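Local coordinates for phycocyanobilin lyase subunit beta (Nostoc sp. PCC 7120, PDB 5N3U) that associates with the alpha subunit CpcE to form a lyase required for attaching the bilin chromophore to the phycocyanin alpha subunit CpcA, at the interface of chains C and A and the interface of chains C and B. Residues are numbered along the deposited sequence; one frame, centred on the assembly and turned at random. Chains: chain A/B, Phycocyanobilin lyase subunit beta; chain C, Phycocyanobilin lyase subunit alpha.

Contact 1: the interface of chains C and A. Residues chain C 35; chain A 99-100, 104.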
# COMPACT_ATOMS: atom_id res chain seq x y z
N TYR C 35 -20.60 5.88 -7.54
CA TYR C 35 -19.73 6.44 -6.47
C TYR C 35 -18.29 6.01 -6.71
O TYR C 35 -17.40 6.79 -6.64
CB TYR C 35 -20.28 5.99 -5.12
CG TYR C 35 -19.58 6.47 -3.90
CD1 TYR C 35 -19.92 7.70 -3.34
CD2 TYR C 35 -18.57 5.72 -3.28
CE1 TYR C 35 -19.28 8.17 -2.20
CE2 TYR C 35 -17.94 6.17 -2.09
CZ TYR C 35 -18.31 7.37 -1.57
OH TYR C 35 -17.71 7.91 -0.46
N ILE A 99 -18.27 3.36 4.68
CA ILE A 99 -18.55 3.10 3.24
C ILE A 99 -17.38 3.42 2.35
O ILE A 99 -16.92 2.61 1.49
CB ILE A 99 -19.75 3.90 2.80
CG1 ILE A 99 -20.98 3.26 3.35
CG2 ILE A 99 -19.82 3.95 1.29
CD1 ILE A 99 -22.24 4.07 3.03
N ASP A 100 -16.72 4.52 2.66
CA ASP A 100 -15.54 4.87 1.92
C ASP A 100 -14.45 3.89 2.05
O ASP A 100 -13.79 3.56 1.08
CB ASP A 100 -14.97 6.20 2.45
CG ASP A 100 -15.60 7.34 1.80
OD1 ASP A 100 -16.27 7.10 0.77
OD2 ASP A 100 -15.46 8.49 2.28
N THR A 104 -13.49 2.04 -1.36
CA THR A 104 -12.41 2.66 -2.10
C THR A 104 -11.03 2.54 -1.50
O THR A 104 -10.05 2.87 -2.17
CB THR A 104 -12.70 4.12 -2.40
OG1 THR A 104 -12.86 4.85 -1.18
CG2 THR A 104 -14.04 4.27 -3.24

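Contact 2: the interface of chains C and A. Residues chain C 7-8, 10; chain A 106, 108.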
# COMPACT_ATOMS: atom_id res chain seq x y z
N GLU C 7 -1.20 -9.71 0.05
CA GLU C 7 -0.64 -8.62 -0.70
C GLU C 7 -0.91 -7.34 0.06
O GLU C 7 -2.02 -6.98 0.40
CB GLU C 7 -1.31 -8.59 -2.08
CG GLU C 7 -0.72 -9.67 -2.95
CD GLU C 7 -1.32 -9.69 -4.37
OE1 GLU C 7 -0.99 -8.82 -5.22
OE2 GLU C 7 -2.12 -10.60 -4.62
N GLU C 8 0.12 -6.58 0.22
CA GLU C 8 -0.06 -5.31 0.83
C GLU C 8 -0.82 -4.41 -0.13
O GLU C 8 -1.67 -3.63 0.28
CB GLU C 8 1.44 -4.92 1.16
CG GLU C 8 1.58 -3.77 1.92
CD GLU C 8 3.02 -3.39 2.26
OE1 GLU C 8 4.04 -3.68 1.53
OE2 GLU C 8 3.07 -2.71 3.30
N PRO C 10 -3.04 -4.76 -3.32
CA PRO C 10 -3.66 -5.70 -4.23
C PRO C 10 -3.75 -5.28 -5.71
O PRO C 10 -3.87 -4.13 -6.01
CB PRO C 10 -5.03 -5.90 -3.59
CG PRO C 10 -4.79 -5.65 -2.14
CD PRO C 10 -3.91 -4.47 -2.17
N PHE A 106 -7.58 0.67 -0.55
CA PHE A 106 -6.89 -0.43 -1.17
C PHE A 106 -6.48 -1.49 -0.14
O PHE A 106 -6.33 -2.62 -0.50
CB PHE A 106 -5.64 -0.01 -1.90
CG PHE A 106 -5.89 0.59 -3.23
CD1 PHE A 106 -6.10 -0.22 -4.37
CD2 PHE A 106 -5.95 1.97 -3.38
CE1 PHE A 106 -6.36 0.34 -5.62
CE2 PHE A 106 -6.20 2.54 -4.63
CZ PHE A 106 -6.41 1.71 -5.74
N PRO A 108 -6.66 -4.38 2.37
CA PRO A 108 -7.62 -5.36 2.77
C PRO A 108 -7.99 -5.37 4.23
O PRO A 108 -9.16 -5.54 4.53
CB PRO A 108 -6.98 -6.69 2.43
CG PRO A 108 -6.07 -6.40 1.29
CD PRO A 108 -5.58 -4.95 1.56

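Contact 3: the interface of chains C and B. Residues chain C 273, 276; chain B 112, 116, 155-156, 159, 193.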
# COMPACT_ATOMS: atom_id res chain seq x y z
N ASP C 273 17.91 15.32 -1.58
CA ASP C 273 18.82 14.15 -1.77
C ASP C 273 18.95 13.33 -0.51
O ASP C 273 19.00 12.09 -0.61
CB ASP C 273 20.21 14.51 -2.32
CG ASP C 273 20.17 15.02 -3.77
OD1 ASP C 273 19.12 15.31 -4.41
OD2 ASP C 273 21.27 15.11 -4.37
N LEU C 276 16.04 10.45 0.59
CA LEU C 276 15.81 9.28 -0.31
C LEU C 276 16.56 8.02 0.31
O LEU C 276 15.84 7.12 0.86
CB LEU C 276 16.27 9.56 -1.74
CG LEU C 276 16.09 10.93 -2.39
CD1 LEU C 276 16.97 11.08 -3.64
CD2 LEU C 276 14.68 11.11 -2.83
N ARG B 112 12.42 5.10 -3.96
CA ARG B 112 13.33 6.20 -3.98
C ARG B 112 14.61 5.81 -3.31
O ARG B 112 15.70 6.21 -3.78
CB ARG B 112 12.77 7.46 -3.32
CG ARG B 112 11.56 8.05 -4.09
CD ARG B 112 11.07 9.36 -3.52
NE ARG B 112 10.66 9.20 -2.13
CZ ARG B 112 9.39 9.33 -1.67
NH1 ARG B 112 8.38 9.65 -2.47
NH2 ARG B 112 9.16 9.11 -0.42
N LYS B 116 18.37 5.81 -5.34
CA LYS B 116 19.60 6.39 -4.83
C LYS B 116 20.68 5.37 -4.63
O LYS B 116 21.82 5.58 -5.06
CB LYS B 116 19.37 7.15 -3.55
CG LYS B 116 20.59 7.94 -3.05
CD LYS B 116 20.27 8.73 -1.79
CE LYS B 116 21.44 9.58 -1.35
NZ LYS B 116 21.18 10.00 0.06
N TYR B 155 13.03 12.11 -9.71
CA TYR B 155 14.08 12.83 -9.01
C TYR B 155 15.11 11.87 -8.46
O TYR B 155 16.34 12.04 -8.62
CB TYR B 155 13.40 13.64 -7.88
CG TYR B 155 14.32 14.58 -7.14
CD1 TYR B 155 15.15 14.11 -6.16
CD2 TYR B 155 14.33 15.93 -7.41
CE1 TYR B 155 16.02 14.95 -5.45
CE2 TYR B 155 15.21 16.79 -6.73
CZ TYR B 155 16.04 16.31 -5.78
OH TYR B 155 16.91 17.16 -5.08
N ALA B 156 14.64 10.82 -7.76
CA ALA B 156 15.55 9.85 -7.19
C ALA B 156 16.36 9.17 -8.27
O ALA B 156 17.52 8.85 -8.05
CB ALA B 156 14.79 8.81 -6.37
N VAL B 159 19.31 11.20 -9.18
CA VAL B 159 20.33 11.12 -8.17
C VAL B 159 21.14 9.83 -8.31
O VAL B 159 22.37 9.78 -8.15
CB VAL B 159 19.75 11.22 -6.78
CG1 VAL B 159 20.83 11.04 -5.70
CG2 VAL B 159 19.04 12.58 -6.54
N ARG B 193 17.02 19.45 -10.86
CA ARG B 193 17.91 18.46 -10.33
C ARG B 193 18.74 17.93 -11.47
O ARG B 193 19.86 17.55 -11.27
CB ARG B 193 17.14 17.33 -9.62
CG ARG B 193 18.06 16.35 -8.92
CD ARG B 193 18.82 17.04 -7.81
NE ARG B 193 19.77 16.20 -7.19
CZ ARG B 193 20.90 15.83 -7.77
NH1 ARG B 193 21.18 16.17 -9.02
NH2 ARG B 193 21.73 15.03 -7.13

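Contact 1: the interface of chains C and A
C:Tyr35, on helix 31-43 of the alpha subunit, points its phenol at A:Asp100, on helix 95-104 of the beta subunit, and hides 47 Å² of its surface there, far more than any other residue of the patch. Its CG stands anti to the backbone N (chi1 -178°), which carries the ring away from its own helix with the hydroxyl end leading. As modelled, carboxylate oxygen OD1 of A:Asp100 lies at the ring edge, in its plane, and ring and carboxylate planes are 19° apart, although the side chains cross at about a right angle. The modelled gap between OH and OD1 is too short to be real, which makes this geometry doubtful, though a pairing of phenol and carboxylate is plausible. OD2 stands farther back, 3.6 Å from C:Tyr35 OH. Two methyl groups border the ring near CE2 from opposite sides of its plane: CG2 of A:Ile99 lies 4.5 Å from C:Tyr35 CE2, and CG2 of A:Thr104 is equally far from that carbon, a loose apolar flank. Behind them, A:Thr104 OG1 gives a hydrogen bond of 2.8 Å to the main-chain A:Asp100 O, one turn back, which probably steadies the last turn of the helix. The site sets one aromatic side chain of CpcE against helix 95-104 of CpcF and probably helps to fix how the two HEAT-repeat subunits are set together.

Contact 2: the interface of chains C and A
Matching ring puckers, with chi1 at -28° in both, present the CG corners of C:Pro10 and A:Pro108 to each other across the interface. A:Phe106 has its CG anti to its own carbonyl carbon (chi1 -79°), with the phenyl ring on the far side from A:Phe106 O. The proline pair makes the apolar core of the patch: C:Pro10 CG lies 3.7 Å from A:Pro108 CG and 3.9 Å from A:Pro108 CD. C:Pro10 hides 37 Å² and A:Pro108 34 Å², most of what the patch covers. C:Pro10 belongs to a curved, non-helical N-terminal segment of the alpha subunit, while A:Pro108 opens helix 108-118, a usual place for proline because the first turn of a helix needs no N-H from it. The segment bends about the A:Pro108 ring, bringing the main-chain C:Glu7 O to 4.2 Å from A:Pro108 CG; the C:Glu8 side chain points away, while that of C:Glu7 runs alongside C:Pro10. Replacing C:Pro10 by glycine would probably leave A:Pro108 without its ring partner and let the segment turn more freely, opening a gap over the start of the helix. The packing here is mainly of rings against main chain and could help to hold the segment against CpcF. On the other flank of the C:Pro10 ring, the carbonyl oxygen A:Phe106 O lies 3.5 Å from CD, the ring carbon bonded to the proline nitrogen.

Contact 3: the interface of chains C and B
C:Asp273 ends helix 263-273 with helical torsions, the chain then leaves the helix to C:Leu276, its last residue, and both residues lie against helices 108-118, 151-163 and 188-198 of B. B:Arg193 meets the carboxylate of C:Asp273 side-on with two nitrogens, the planes nearly coplanar. B:Arg193 NE reaches OD1 of C:Asp273 at 3.0 Å, on the syn lone pair and almost straight (176° at H). B:Arg193 NH2 adds a hydrogen-bonded salt bridge of 2.8 Å to C:Asp273 OD2, tilted 18° out of the carboxylate plane. Nearly along the C-O axis of C:Asp273 OD1, the phenol of B:Tyr155 donates a second hydrogen bond from OH at 3.0 Å. One face of that tyrosine ring carries B:Arg193 CG, offset toward the rim, which probably helps to position the arginine. B:Lys116, extended, sends NZ to the main-chain C:Asp273 O at 3.1 Å from above the carbonyl plane; its ammonium would probably also stabilise the helix end. C:Leu276 spreads its two branches: CD1 touches B:Val159 CG2 at 3.9 Å, while C:Leu276 CD2 lies 4.1 Å from B:Arg112 CD. This charged and apolar grip probably helps to hold the alpha and beta subunits of the lyase together.

Contacts 1 and 2 lie on the same A chain, their C-alpha centres about 16 Å apart, and follow each other along it: contact 1 uses helix 95-104 and contact 2 the loop after it and the start of helix 108-118. The C-alpha centre of contact 3, on the other beta copy, is about 35 Å from that of contact 1 and 27 Å from that of contact 2, yet it uses the same helix 108-118 farther along. One alpha chain thus touches A with its N-terminal region and B with its C-terminus, spanning two beta chains, though the working lyase may not keep every one of these contacts.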